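Local coordinates for sulfur oxygenase/reductase (PDB 6QPA), which probably catalyses the oxygen-dependent disproportionation of elemental sulfur at a mononuclear iron centre held by a facial triad of two histidines and one carboxylate, at residues 5-10 against 116-121; 41-46 against 81-86; 198-203 against 251-256; 204-209 against 242-247. All blocks are in the same frame, centred on the assembly; numbering follows the deposited sequence.

Contact 1 of 4, residues 5-10 against 116-121; sequences NPIIAI and EPYFEV
CG1 of I10 and CG of F119 are each anti to their own carbonyl carbon (chi1 -58° and -68°); the two side chains meet at about a right angle, I10 CD1 over one face of the ring and 3.6 Å from F119 CD1. Farther along the same sheet face, I8 CD1 touches V121 CG2 at 3.8 Å. The other face carries I7, A9 and Y118. There I7 CG2 approaches Y118 CD1 at 3.7 Å, and A9 CB packs against the same ring; the Y118 hydroxyl bonds to E89 and H88. Between the faces the antiparallel backbones are laced by I8 and F119, a hydrogen-bonded pair in which F119 N reaches I8 O at 2.7 Å. A straighter bond runs from I10 N to P117 O (3.0 Å, N-H...O angle 169°). Beside it E116 CA points its hydrogen at I10 O, 3.3 Å away, and at the far end a water joins P6 O to V121 N. E116 OE2 lies 3.8 Å from A9 CB. That oxygen binds the iron (III) ion together with H88 and H92: strand 7-10 thus flanks the glutamate arm of a facial triad of two histidines and one carboxylate.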
loop_
_atom_site.group_PDB
_atom_site.type_symbol
_atom_site.label_atom_id
_atom_site.label_comp_id
_atom_site.label_asym_id
_atom_site.label_seq_id
_atom_site.Cartn_x
_atom_site.Cartn_y
_atom_site.Cartn_z
ATOM N N ASN A 5 -25.762 -4.307 66.832
ATOM C CA ASN A 5 -24.391 -3.918 66.500
ATOM C C ASN A 5 -23.709 -5.143 65.908
ATOM O O ASN A 5 -23.097 -5.942 66.638
ATOM C CB ASN A 5 -23.639 -3.393 67.725
ATOM C CG ASN A 5 -24.275 -3.825 69.041
ATOM O OD1 ASN A 5 -25.487 -4.046 69.118
ATOM N ND2 ASN A 5 -23.458 -3.935 70.091
ATOM N N PRO A 6 -23.797 -5.354 64.599
ATOM C CA PRO A 6 -23.142 -6.526 64.007
ATOM C C PRO A 6 -21.636 -6.348 63.936
ATOM O O PRO A 6 -21.085 -5.255 64.081
ATOM C CB PRO A 6 -23.777 -6.623 62.617
ATOM C CG PRO A 6 -24.161 -5.219 62.286
ATOM C CD PRO A 6 -24.578 -4.594 63.604
ATOM N N ILE A 7 -20.981 -7.468 63.668
ATOM C CA ILE A 7 -19.545 -7.568 63.464
ATOM C C ILE A 7 -19.294 -7.629 61.960
ATOM O O ILE A 7 -20.030 -8.301 61.229
ATOM C CB ILE A 7 -19.015 -8.838 64.174
ATOM C CG1 ILE A 7 -19.229 -8.765 65.693
ATOM C CG2 ILE A 7 -17.581 -9.134 63.820
ATOM C CD1 ILE A 7 -18.750 -7.514 66.313
ATOM N N ILE A 8 -18.245 -6.972 61.488
ATOM C CA ILE A 8 -17.921 -7.002 60.069
ATOM C C ILE A 8 -16.542 -7.611 59.939
ATOM O O ILE A 8 -15.580 -7.109 60.532
ATOM C CB ILE A 8 -17.971 -5.612 59.417
ATOM C CG1 ILE A 8 -19.343 -4.979 59.625
ATOM C CG2 ILE A 8 -17.742 -5.727 57.873
ATOM C CD1 ILE A 8 -19.479 -3.629 58.936
ATOM N N ALA A 9 -16.455 -8.714 59.203
ATOM C CA ALA A 9 -15.175 -9.269 58.796
ATOM C C ALA A 9 -14.841 -8.728 57.416
ATOM O O ALA A 9 -15.683 -8.759 56.507
ATOM C CB ALA A 9 -15.199 -10.806 58.801
ATOM N N ILE A 10 -13.643 -8.175 57.268
ATOM C CA ILE A 10 -13.217 -7.612 55.994
ATOM C C ILE A 10 -12.088 -8.469 55.468
ATOM O O ILE A 10 -10.965 -8.406 55.973
ATOM C CB ILE A 10 -12.789 -6.144 56.104
ATOM C CG1 ILE A 10 -13.951 -5.330 56.668
ATOM C CG2 ILE A 10 -12.369 -5.648 54.717
ATOM C CD1 ILE A 10 -13.649 -3.822 56.861
ATOM N N GLU A 116 -7.955 -11.130 56.991
ATOM C CA GLU A 116 -9.367 -10.918 57.306
ATOM C C GLU A 116 -9.535 -10.480 58.757
ATOM O O GLU A 116 -9.820 -11.312 59.636
ATOM C CB GLU A 116 -10.196 -12.170 57.032
ATOM C CG GLU A 116 -11.690 -11.862 57.030
ATOM C CD GLU A 116 -12.541 -13.084 56.818
ATOM O OE1 GLU A 116 -12.190 -14.142 57.365
ATOM O OE2 GLU A 116 -13.567 -12.985 56.124
ATOM N N PRO A 117 -9.395 -9.189 59.041
ATOM C CA PRO A 117 -9.630 -8.696 60.403
ATOM C C PRO A 117 -11.116 -8.538 60.686
ATOM O O PRO A 117 -11.946 -8.385 59.784
ATOM C CB PRO A 117 -8.931 -7.325 60.420
ATOM C CG PRO A 117 -8.188 -7.218 59.092
ATOM C CD PRO A 117 -8.924 -8.114 58.150
ATOM N N TYR A 118 -11.433 -8.557 61.971
ATOM C CA TYR A 118 -12.772 -8.310 62.490
ATOM C C TYR A 118 -12.909 -6.853 62.934
ATOM O O TYR A 118 -11.988 -6.289 63.544
ATOM C CB TYR A 118 -13.063 -9.221 63.680
ATOM C CG TYR A 118 -13.342 -10.674 63.351
ATOM C CD1 TYR A 118 -14.565 -11.057 62.811
ATOM C CD2 TYR A 118 -12.406 -11.678 63.642
ATOM C CE1 TYR A 118 -14.856 -12.392 62.536
ATOM C CE2 TYR A 118 -12.692 -13.026 63.368
ATOM C CZ TYR A 118 -13.922 -13.366 62.815
ATOM O OH TYR A 118 -14.240 -14.664 62.539
ATOM N N PHE A 119 -14.065 -6.247 62.628
ATOM C CA PHE A 119 -14.300 -4.842 62.921
ATOM C C PHE A 119 -15.587 -4.651 63.701
ATOM O O PHE A 119 -16.621 -5.257 63.406
ATOM C CB PHE A 119 -14.352 -3.988 61.641
ATOM C CG PHE A 119 -13.035 -3.891 60.964
ATOM C CD1 PHE A 119 -12.623 -4.892 60.112
ATOM C CD2 PHE A 119 -12.183 -2.834 61.227
ATOM C CE1 PHE A 119 -11.386 -4.830 59.508
ATOM C CE2 PHE A 119 -10.944 -2.764 60.636
ATOM C CZ PHE A 119 -10.546 -3.771 59.759
ATOM N N GLU A 120 -15.503 -3.780 64.681
ATOM C CA GLU A 120 -16.656 -3.288 65.395
ATOM C C GLU A 120 -17.156 -2.013 64.730
ATOM O O GLU A 120 -16.365 -1.154 64.327
ATOM C CB GLU A 120 -16.275 -3.034 66.857
ATOM C CG GLU A 120 -17.279 -2.215 67.622
ATOM C CD GLU A 120 -16.775 -1.799 68.997
ATOM O OE1 GLU A 120 -15.694 -2.276 69.424
ATOM O OE2 GLU A 120 -17.474 -0.993 69.641
ATOM N N VAL A 121 -18.473 -1.902 64.598
ATOM C CA VAL A 121 -19.091 -0.689 64.085
ATOM C C VAL A 121 -19.258 0.249 65.274
ATOM O O VAL A 121 -20.178 0.099 66.069
ATOM C CB VAL A 121 -20.418 -0.976 63.383
ATOM C CG1 VAL A 121 -21.026 0.332 62.857
ATOM C CG2 VAL A 121 -20.186 -1.938 62.224
HETATM O O HOH W 1 -20.146 -3.788 66.088
HETATM O O HOH W 2 -15.452 -11.317 54.896
#

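Contact 2 of 4, residues 41-46 against 81-86; sequences GFLGFE and VWKDVH
F42 turns a ring edge toward the face of the W82 indole, a T-shaped stack with the planes 62° apart and the F42 ring centroid 5.3 Å from that of the W82 six-membered ring. F42 CD1 is the rim atom that sits above the indole, displaced from its centre. F42 CB also packs on the benzo part, 3.6 Å from W82 CZ3. F42 CG is anti to its backbone N, and G44 N stands over the centre of the phenyl ring. L43 leaves the strand in another direction: its CD1 rests 3.7 Å from K83 N, and the L43 and K83 side chains cross at about a right angle, with L43 CD2 near K83 CG. The extended lysine chain runs past G41, with K83 CG 3.6 Å from G41 O. Backbone bonds fix this arrangement. K83 N donates to G41 O at 2.9 Å, L43 N to V81 O at 2.7 Å, and V81 N to G44 O at 2.8 Å. L43 and G44 thus stand together opposite the single residue V81, a beta bulge. G44 has a phi of 158° and a psi of -180°, where a side chain would run into the carbonyl O of L43. Strand 42-53 has 290-305 as its other neighbour and strand 74-82 has 7-15; V274 of a neighbouring subunit packs on F42. Beyond K83, D84 caps helix 85-94, whose iron ligand H88 meets the W82 ring.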
loop_
_atom_site.group_PDB
_atom_site.type_symbol
_atom_site.label_atom_id
_atom_site.label_comp_id
_atom_site.label_asym_id
_atom_site.label_seq_id
_atom_site.Cartn_x
_atom_site.Cartn_y
_atom_site.Cartn_z
ATOM N N GLY A 41 -26.304 -16.832 61.220
ATOM C CA GLY A 41 -25.736 -15.587 61.695
ATOM C C GLY A 41 -25.256 -14.632 60.615
ATOM O O GLY A 41 -24.855 -13.502 60.925
ATOM N N PHE A 42 -25.345 -15.033 59.347
ATOM C CA PHE A 42 -24.867 -14.214 58.239
ATOM C C PHE A 42 -25.898 -13.161 57.863
ATOM O O PHE A 42 -27.058 -13.484 57.597
ATOM C CB PHE A 42 -24.566 -15.082 57.026
ATOM C CG PHE A 42 -24.190 -14.294 55.794
ATOM C CD1 PHE A 42 -22.984 -13.612 55.725
ATOM C CD2 PHE A 42 -25.053 -14.232 54.702
ATOM C CE1 PHE A 42 -22.631 -12.892 54.595
ATOM C CE2 PHE A 42 -24.712 -13.503 53.562
ATOM C CZ PHE A 42 -23.494 -12.831 53.507
ATOM N N LEU A 43 -25.471 -11.897 57.835
ATOM C CA LEU A 43 -26.384 -10.777 57.658
ATOM C C LEU A 43 -26.241 -10.036 56.331
ATOM O O LEU A 43 -27.185 -9.344 55.929
ATOM C CB LEU A 43 -26.201 -9.776 58.803
ATOM C CG LEU A 43 -26.327 -10.345 60.210
ATOM C CD1 LEU A 43 -26.027 -9.257 61.262
ATOM C CD2 LEU A 43 -27.715 -10.934 60.403
ATOM N N GLY A 44 -25.125 -10.179 55.634
ATOM C CA GLY A 44 -24.955 -9.496 54.369
ATOM C C GLY A 44 -23.489 -9.346 54.022
ATOM O O GLY A 44 -22.603 -9.808 54.744
ATOM N N PHE A 45 -23.253 -8.723 52.865
ATOM C CA PHE A 45 -21.889 -8.599 52.377
ATOM C C PHE A 45 -21.755 -7.401 51.442
ATOM O O PHE A 45 -22.745 -6.859 50.937
ATOM C CB PHE A 45 -21.416 -9.896 51.693
ATOM C CG PHE A 45 -22.048 -10.165 50.362
ATOM C CD1 PHE A 45 -21.515 -9.618 49.192
ATOM C CD2 PHE A 45 -23.166 -10.984 50.266
ATOM C CE1 PHE A 45 -22.103 -9.864 47.941
ATOM C CE2 PHE A 45 -23.763 -11.253 49.005
ATOM C CZ PHE A 45 -23.231 -10.685 47.850
ATOM N N GLU A 46 -20.501 -6.989 51.238
ATOM C CA GLU A 46 -20.123 -5.932 50.303
ATOM C C GLU A 46 -18.888 -6.414 49.569
ATOM O O GLU A 46 -17.893 -6.743 50.211
ATOM C CB GLU A 46 -19.799 -4.612 51.018
ATOM C CG GLU A 46 -20.862 -4.109 51.949
ATOM C CD GLU A 46 -21.941 -3.341 51.221
ATOM O OE1 GLU A 46 -21.765 -3.100 50.019
ATOM O OE2 GLU A 46 -22.961 -2.987 51.845
ATOM N N VAL A 81 -20.907 -9.640 57.020
ATOM C CA VAL A 81 -21.516 -9.036 58.199
ATOM C C VAL A 81 -22.224 -10.128 58.998
ATOM O O VAL A 81 -22.960 -10.949 58.429
ATOM C CB VAL A 81 -22.465 -7.902 57.772
ATOM C CG1 VAL A 81 -22.993 -7.141 58.987
ATOM C CG2 VAL A 81 -21.696 -6.960 56.791
ATOM N N TRP A 82 -21.999 -10.138 60.313
ATOM C CA TRP A 82 -22.309 -11.280 61.165
ATOM C C TRP A 82 -22.957 -10.826 62.463
ATOM O O TRP A 82 -22.648 -9.751 62.986
ATOM C CB TRP A 82 -21.033 -12.076 61.516
ATOM C CG TRP A 82 -20.368 -12.578 60.304
ATOM C CD1 TRP A 82 -19.384 -11.953 59.576
ATOM C CD2 TRP A 82 -20.681 -13.781 59.614
ATOM N NE1 TRP A 82 -19.047 -12.726 58.493
ATOM C CE2 TRP A 82 -19.837 -13.847 58.485
ATOM C CE3 TRP A 82 -21.586 -14.826 59.847
ATOM C CZ2 TRP A 82 -19.873 -14.924 57.586
ATOM C CZ3 TRP A 82 -21.616 -15.900 58.956
ATOM C CH2 TRP A 82 -20.760 -15.940 57.848
ATOM N N LYS A 83 -23.812 -11.694 63.007
ATOM C CA LYS A 83 -24.351 -11.449 64.339
ATOM C C LYS A 83 -23.237 -11.389 65.372
ATOM O O LYS A 83 -23.322 -10.615 66.331
ATOM C CB LYS A 83 -25.359 -12.532 64.724
ATOM C CG LYS A 83 -26.635 -12.521 63.908
ATOM C CD LYS A 83 -27.606 -13.610 64.373
ATOM C CE LYS A 83 -28.884 -13.627 63.530
ATOM N NZ LYS A 83 -29.768 -14.784 63.907
ATOM N N ASP A 84 -22.184 -12.192 65.191
ATOM C CA ASP A 84 -21.080 -12.246 66.134
ATOM C C ASP A 84 -19.903 -12.943 65.481
ATOM O O ASP A 84 -20.026 -13.540 64.407
ATOM C CB ASP A 84 -21.484 -12.962 67.427
ATOM C CG ASP A 84 -22.215 -14.263 67.164
ATOM O OD1 ASP A 84 -21.754 -15.085 66.339
ATOM O OD2 ASP A 84 -23.284 -14.452 67.764
ATOM N N VAL A 85 -18.760 -12.889 66.173
ATOM C CA VAL A 85 -17.552 -13.538 65.682
ATOM C C VAL A 85 -17.783 -15.033 65.524
ATOM O O VAL A 85 -17.407 -15.627 64.509
ATOM C CB VAL A 85 -16.379 -13.246 66.636
ATOM C CG1 VAL A 85 -15.203 -14.191 66.377
ATOM C CG2 VAL A 85 -15.939 -11.806 66.497
ATOM N N HIS A 86 -18.449 -15.656 66.506
ATOM C CA HIS A 86 -18.608 -17.106 66.493
ATOM C C HIS A 86 -19.328 -17.573 65.240
ATOM O O HIS A 86 -19.005 -18.630 64.690
ATOM C CB HIS A 86 -19.385 -17.592 67.722
ATOM C CG HIS A 86 -19.569 -19.083 67.751
ATOM N ND1 HIS A 86 -20.682 -19.711 67.228
ATOM C CD2 HIS A 86 -18.757 -20.074 68.193
ATOM C CE1 HIS A 86 -20.561 -21.018 67.371
ATOM N NE2 HIS A 86 -19.404 -21.264 67.960
#

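Contact 3 of 4, residues 198-203 against 251-256; sequences IMKQFG and TQYLVH
K200 and Y253 make the main side-chain contact, a CH-pi interaction. The lysine chain runs alongside the ring in the same direction, with K200 CG over the face, 3.9 Å from the Y253 ring centroid and 28° off its normal. Farther out K200 CE passes the phenol oxygen, 3.5 Å from Y253 OH, which itself bonds to E176. The apolar contacts split between the two sheet faces. I198 CG2 reaches Y253 CD2 at 3.9 Å on the tyrosine side. On the opposite side the M199 chain bends at its third torsion, which brings CE to L254 CB at 3.7 Å and also against H256 CB. Backbone bonds make this a regular antiparallel ladder: M199 and L254 form a hydrogen-bonded pair, with L254 N to M199 O at 2.7 Å. The layout, a curled antiparallel sheet with helix 172-189 over the I198 and Y253 face and I10 of strand 7-15 against M199 and L254, is consistent with the dimeric alpha-beta barrel clan. Polar contacts gather at the other end. Q201 N donates to Q252 O at 3.0 Å, and a water links Q201 O to Q252 N. The two amides are turned 67° against each other; Q201 NE2 to Q252 OE1 is a weak, bent bond of 2.7 Å. Each amide has a further partner, Q248 N for Q201 OE1 and D164 for Q252 NE2.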
loop_
_atom_site.group_PDB
_atom_site.type_symbol
_atom_site.label_atom_id
_atom_site.label_comp_id
_atom_site.label_asym_id
_atom_site.label_seq_id
_atom_site.Cartn_x
_atom_site.Cartn_y
_atom_site.Cartn_z
ATOM N N ILE A 198 -17.824 4.146 61.104
ATOM C CA ILE A 198 -16.521 4.087 61.759
ATOM C C ILE A 198 -16.301 2.658 62.234
ATOM O O ILE A 198 -17.079 2.140 63.041
ATOM C CB ILE A 198 -16.438 5.061 62.942
ATOM C CG1 ILE A 198 -16.584 6.506 62.459
ATOM C CG2 ILE A 198 -15.118 4.835 63.708
ATOM C CD1 ILE A 198 -16.827 7.493 63.573
ATOM N N MET A 199 -15.235 2.023 61.766
ATOM C CA MET A 199 -14.977 0.619 62.068
ATOM C C MET A 199 -13.645 0.497 62.780
ATOM O O MET A 199 -12.629 0.999 62.281
ATOM C CB MET A 199 -14.961 -0.213 60.792
ATOM C CG MET A 199 -16.257 -0.184 60.019
ATOM S SD MET A 199 -16.226 -1.249 58.540
ATOM C CE MET A 199 -15.061 -0.360 57.530
ATOM N N LYS A 200 -13.638 -0.241 63.892
ATOM C CA LYS A 200 -12.466 -0.407 64.754
ATOM C C LYS A 200 -12.029 -1.865 64.706
ATOM O O LYS A 200 -12.820 -2.753 65.027
ATOM C CB LYS A 200 -12.806 -0.020 66.196
ATOM C CG LYS A 200 -11.633 -0.101 67.184
ATOM C CD LYS A 200 -12.140 0.066 68.597
ATOM C CE LYS A 200 -11.011 0.038 69.622
ATOM N NZ LYS A 200 -11.654 0.003 70.972
ATOM N N GLN A 201 -10.781 -2.112 64.324
ATOM C CA GLN A 201 -10.279 -3.482 64.289
ATOM C C GLN A 201 -10.037 -3.986 65.709
ATOM O O GLN A 201 -9.341 -3.333 66.485
ATOM C CB GLN A 201 -8.982 -3.563 63.480
ATOM C CG GLN A 201 -8.412 -4.991 63.509
ATOM C CD GLN A 201 -7.023 -5.151 62.906
ATOM O OE1 GLN A 201 -6.240 -5.967 63.388
ATOM N NE2 GLN A 201 -6.711 -4.378 61.849
ATOM N N PHE A 202 -10.609 -5.150 66.056
ATOM C CA PHE A 202 -10.387 -5.734 67.376
ATOM C C PHE A 202 -9.884 -7.172 67.314
ATOM O O PHE A 202 -9.725 -7.790 68.363
ATOM C CB PHE A 202 -11.663 -5.658 68.250
ATOM C CG PHE A 202 -12.810 -6.524 67.757
ATOM C CD1 PHE A 202 -13.702 -6.059 66.793
ATOM C CD2 PHE A 202 -12.995 -7.801 68.262
ATOM C CE1 PHE A 202 -14.755 -6.854 66.337
ATOM C CE2 PHE A 202 -14.047 -8.611 67.816
ATOM C CZ PHE A 202 -14.926 -8.137 66.842
ATOM N N GLY A 203 -9.614 -7.714 66.134
ATOM C CA GLY A 203 -9.075 -9.058 66.033
ATOM C C GLY A 203 -9.006 -9.477 64.580
ATOM O O GLY A 203 -9.433 -8.740 63.680
ATOM N N THR A 251 -4.017 0.803 67.264
ATOM C CA THR A 251 -5.360 0.442 66.849
ATOM C C THR A 251 -5.674 0.980 65.469
ATOM O O THR A 251 -5.504 2.179 65.196
ATOM C CB THR A 251 -6.374 0.989 67.846
ATOM O OG1 THR A 251 -6.051 0.518 69.161
ATOM C CG2 THR A 251 -7.769 0.559 67.453
ATOM N N GLN A 252 -6.165 0.100 64.605
ATOM C CA GLN A 252 -6.584 0.515 63.275
ATOM C C GLN A 252 -8.060 0.859 63.276
ATOM O O GLN A 252 -8.884 0.085 63.774
ATOM C CB GLN A 252 -6.330 -0.577 62.236
ATOM C CG GLN A 252 -6.872 -0.202 60.868
ATOM C CD GLN A 252 -6.691 -1.317 59.876
ATOM O OE1 GLN A 252 -7.182 -2.416 60.091
ATOM N NE2 GLN A 252 -5.967 -1.050 58.795
ATOM N N TYR A 253 -8.391 2.009 62.703
ATOM C CA TYR A 253 -9.767 2.359 62.385
ATOM C C TYR A 253 -9.903 2.517 60.884
ATOM O O TYR A 253 -9.066 3.175 60.253
ATOM C CB TYR A 253 -10.187 3.663 63.068
ATOM C CG TYR A 253 -10.418 3.563 64.570
ATOM C CD1 TYR A 253 -9.363 3.614 65.461
ATOM C CD2 TYR A 253 -11.707 3.464 65.088
ATOM C CE1 TYR A 253 -9.580 3.542 66.844
ATOM C CE2 TYR A 253 -11.942 3.396 66.467
ATOM C CZ TYR A 253 -10.876 3.432 67.337
ATOM O OH TYR A 253 -11.115 3.388 68.695
ATOM N N LEU A 254 -10.959 1.931 60.320
ATOM C CA LEU A 254 -11.331 2.150 58.928
ATOM C C LEU A 254 -12.548 3.052 58.892
ATOM O O LEU A 254 -13.588 2.717 59.469
ATOM C CB LEU A 254 -11.641 0.842 58.216
ATOM C CG LEU A 254 -10.432 -0.070 58.156
ATOM C CD1 LEU A 254 -10.758 -1.312 57.320
ATOM C CD2 LEU A 254 -9.282 0.714 57.552
ATOM N N VAL A 255 -12.425 4.183 58.206
ATOM C CA VAL A 255 -13.527 5.123 58.070
ATOM C C VAL A 255 -14.165 4.895 56.702
ATOM O O VAL A 255 -13.590 5.240 55.666
ATOM C CB VAL A 255 -13.048 6.567 58.259
ATOM C CG1 VAL A 255 -14.188 7.548 57.960
ATOM C CG2 VAL A 255 -12.514 6.749 59.694
ATOM N N HIS A 256 -15.373 4.338 56.704
ATOM C CA HIS A 256 -16.087 3.946 55.489
ATOM C C HIS A 256 -17.039 5.079 55.113
ATOM O O HIS A 256 -17.903 5.443 55.912
ATOM C CB HIS A 256 -16.821 2.631 55.758
ATOM C CG HIS A 256 -17.804 2.211 54.705
ATOM N ND1 HIS A 256 -17.703 1.008 54.042
ATOM C CD2 HIS A 256 -18.960 2.775 54.279
ATOM C CE1 HIS A 256 -18.726 0.868 53.219
ATOM N NE2 HIS A 256 -19.509 1.924 53.351
HETATM O O HOH W 3 -6.619 -2.682 65.582
#

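Contact 4 of 4, residues 204-209 against 242-247; sequences VSAIGS and KPPIPG. With SO4 (sulfate ion), chain Z.
V204 and I245 form the close-packed part, their CB atoms 3.7 Å apart as the two side chains cross obliquely. Beyond CG1 the isoleucine runs on extended (chi2 170°), which carries CD1 to A206, 3.7 Å from A206 CA. Two proline rings add to the packing: P243 CB abuts V204 N at 3.6 Å, while P244 CD lies against V204 O. A single antiparallel hydrogen-bonded pair holds the backbones, and it is uneven. V204 N reaches I245 O at 2.9 Å, whereas I245 N stands 3.3 Å from V204 O. This pair is where the short, weakly bonded strand 245-246 joins the end of strand 193-204 in the sheet. Just past it the chain turns in an ST motif, with S205 OG accepting from G208 N at 3.0 Å. S209 OG donates to S205 O at 2.7 Å and also bonds to the backbone N of the iron ligand E116, while S205 OG has E89 as a further partner, which links the turn to the backbone of E116 and to E89, beside the iron site. In contrast, the outer side is loose. P246 is exposed, its CB directed away from residues 204-209, though D291 of a neighbouring subunit packs on it and on I245. K242 is exposed, and its backbone N binds a sulfate, probably from the crystallisation liquor, at 2.8 Å to O2; D241 N binds it too.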
loop_
_atom_site.group_PDB
_atom_site.type_symbol
_atom_site.label_atom_id
_atom_site.label_comp_id
_atom_site.label_asym_id
_atom_site.label_seq_id
_atom_site.Cartn_x
_atom_site.Cartn_y
_atom_site.Cartn_z
ATOM N N VAL A 204 -8.455 -10.679 64.360
ATOM C CA VAL A 204 -8.267 -11.229 63.014
ATOM C C VAL A 204 -8.683 -12.693 62.997
ATOM O O VAL A 204 -8.433 -13.429 63.956
ATOM C CB VAL A 204 -6.808 -11.098 62.526
ATOM C CG1 VAL A 204 -6.662 -11.677 61.106
ATOM C CG2 VAL A 204 -6.378 -9.625 62.527
ATOM N N SER A 205 -9.320 -13.120 61.904
ATOM C CA SER A 205 -9.656 -14.530 61.735
ATOM C C SER A 205 -8.454 -15.255 61.139
ATOM O O SER A 205 -7.962 -14.881 60.072
ATOM C CB SER A 205 -10.885 -14.704 60.846
ATOM O OG SER A 205 -11.110 -16.084 60.595
ATOM N N ALA A 206 -7.972 -16.286 61.830
ATOM C CA ALA A 206 -6.842 -17.041 61.305
ATOM C C ALA A 206 -7.257 -17.833 60.070
ATOM O O ALA A 206 -6.605 -17.774 59.022
ATOM C CB ALA A 206 -6.298 -17.964 62.400
ATOM N N ILE A 207 -8.361 -18.562 60.186
ATOM C CA ILE A 207 -8.861 -19.356 59.078
ATOM C C ILE A 207 -9.189 -18.449 57.899
ATOM O O ILE A 207 -8.800 -18.723 56.762
ATOM C CB ILE A 207 -10.083 -20.176 59.533
ATOM C CG1 ILE A 207 -9.681 -21.240 60.553
ATOM C CG2 ILE A 207 -10.771 -20.830 58.340
ATOM C CD1 ILE A 207 -8.914 -22.408 59.952
ATOM N N GLY A 208 -9.866 -17.326 58.157
ATOM C CA GLY A 208 -10.209 -16.428 57.059
ATOM C C GLY A 208 -9.002 -15.805 56.388
ATOM O O GLY A 208 -9.078 -15.410 55.220
ATOM N N SER A 209 -7.880 -15.731 57.096
ATOM C CA SER A 209 -6.639 -15.200 56.564
ATOM C C SER A 209 -5.754 -16.280 55.985
ATOM O O SER A 209 -4.594 -16.005 55.655
ATOM C CB SER A 209 -5.881 -14.449 57.659
ATOM O OG SER A 209 -6.697 -13.426 58.182
ATOM N N LYS A 242 -14.109 -15.622 70.155
ATOM C CA LYS A 242 -13.369 -14.387 70.018
ATOM C C LYS A 242 -12.309 -14.571 68.943
ATOM O O LYS A 242 -11.854 -15.696 68.724
ATOM C CB LYS A 242 -12.708 -14.010 71.352
ATOM C CG LYS A 242 -13.702 -13.760 72.466
ATOM C CD LYS A 242 -13.006 -13.485 73.786
ATOM C CE LYS A 242 -14.019 -13.221 74.894
ATOM N NZ LYS A 242 -13.347 -12.959 76.205
ATOM N N PRO A 243 -11.897 -13.510 68.258
ATOM C CA PRO A 243 -10.871 -13.664 67.219
ATOM C C PRO A 243 -9.652 -14.354 67.793
ATOM O O PRO A 243 -9.228 -14.034 68.912
ATOM C CB PRO A 243 -10.555 -12.216 66.810
ATOM C CG PRO A 243 -11.841 -11.449 67.151
ATOM C CD PRO A 243 -12.351 -12.110 68.401
ATOM N N PRO A 244 -9.118 -15.371 67.107
ATOM C CA PRO A 244 -7.891 -16.011 67.615
ATOM C C PRO A 244 -6.695 -15.077 67.586
ATOM O O PRO A 244 -5.882 -15.065 68.518
ATOM C CB PRO A 244 -7.674 -17.186 66.647
ATOM C CG PRO A 244 -8.844 -17.184 65.708
ATOM C CD PRO A 244 -9.511 -15.875 65.783
ATOM N N ILE A 245 -6.567 -14.290 66.526
ATOM C CA ILE A 245 -5.422 -13.406 66.351
ATOM C C ILE A 245 -5.804 -12.056 66.952
ATOM O O ILE A 245 -6.884 -11.538 66.653
ATOM C CB ILE A 245 -5.044 -13.296 64.867
ATOM C CG1 ILE A 245 -4.614 -14.659 64.330
ATOM C CG2 ILE A 245 -3.935 -12.263 64.647
ATOM C CD1 ILE A 245 -4.466 -14.653 62.798
ATOM N N PRO A 246 -4.991 -11.496 67.847
ATOM C CA PRO A 246 -5.319 -10.189 68.447
ATOM C C PRO A 246 -5.378 -9.085 67.399
ATOM O O PRO A 246 -4.726 -9.158 66.353
ATOM C CB PRO A 246 -4.167 -9.943 69.429
ATOM C CG PRO A 246 -3.560 -11.295 69.663
ATOM C CD PRO A 246 -3.759 -12.077 68.399
ATOM N N GLY A 247 -6.163 -8.051 67.694
ATOM C CA GLY A 247 -6.133 -6.858 66.862
ATOM C C GLY A 247 -4.754 -6.227 66.855
ATOM O O GLY A 247 -3.994 -6.319 67.825
HETATM S S SO4 Z . -12.584 -18.389 72.499
HETATM O O1 SO4 Z . -11.391 -19.220 72.661
HETATM O O2 SO4 Z . -12.309 -17.385 71.475
HETATM O O3 SO4 Z . -13.703 -19.221 72.066
HETATM O O4 SO4 Z . -12.933 -17.726 73.764
#

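Overall arrangement
All four contacts belong to one antiparallel sheet. Strands 42-53, 74-82, 7-15, 110-125, 193-204 and 251-259 follow one another across it, and 159-167 and 290-305 lead back to 42-53, closing the strands into a barrel; 245-246 also pairs with 193-204. Contact 1 has its centre about 8 Å from those of contacts 2 and 3 and about 11 Å from that of contact 4. Along the chain contact 2 is nested inside the loop closed by contact 1, and contact 4 inside that of contact 3. Contact 1 supplies an iron ligand, contacts 2 and 4 each bring a side-chain atom to about 6 Å of the metal, and contact 3 lies farther round, its Q201 side chain about 14 Å away.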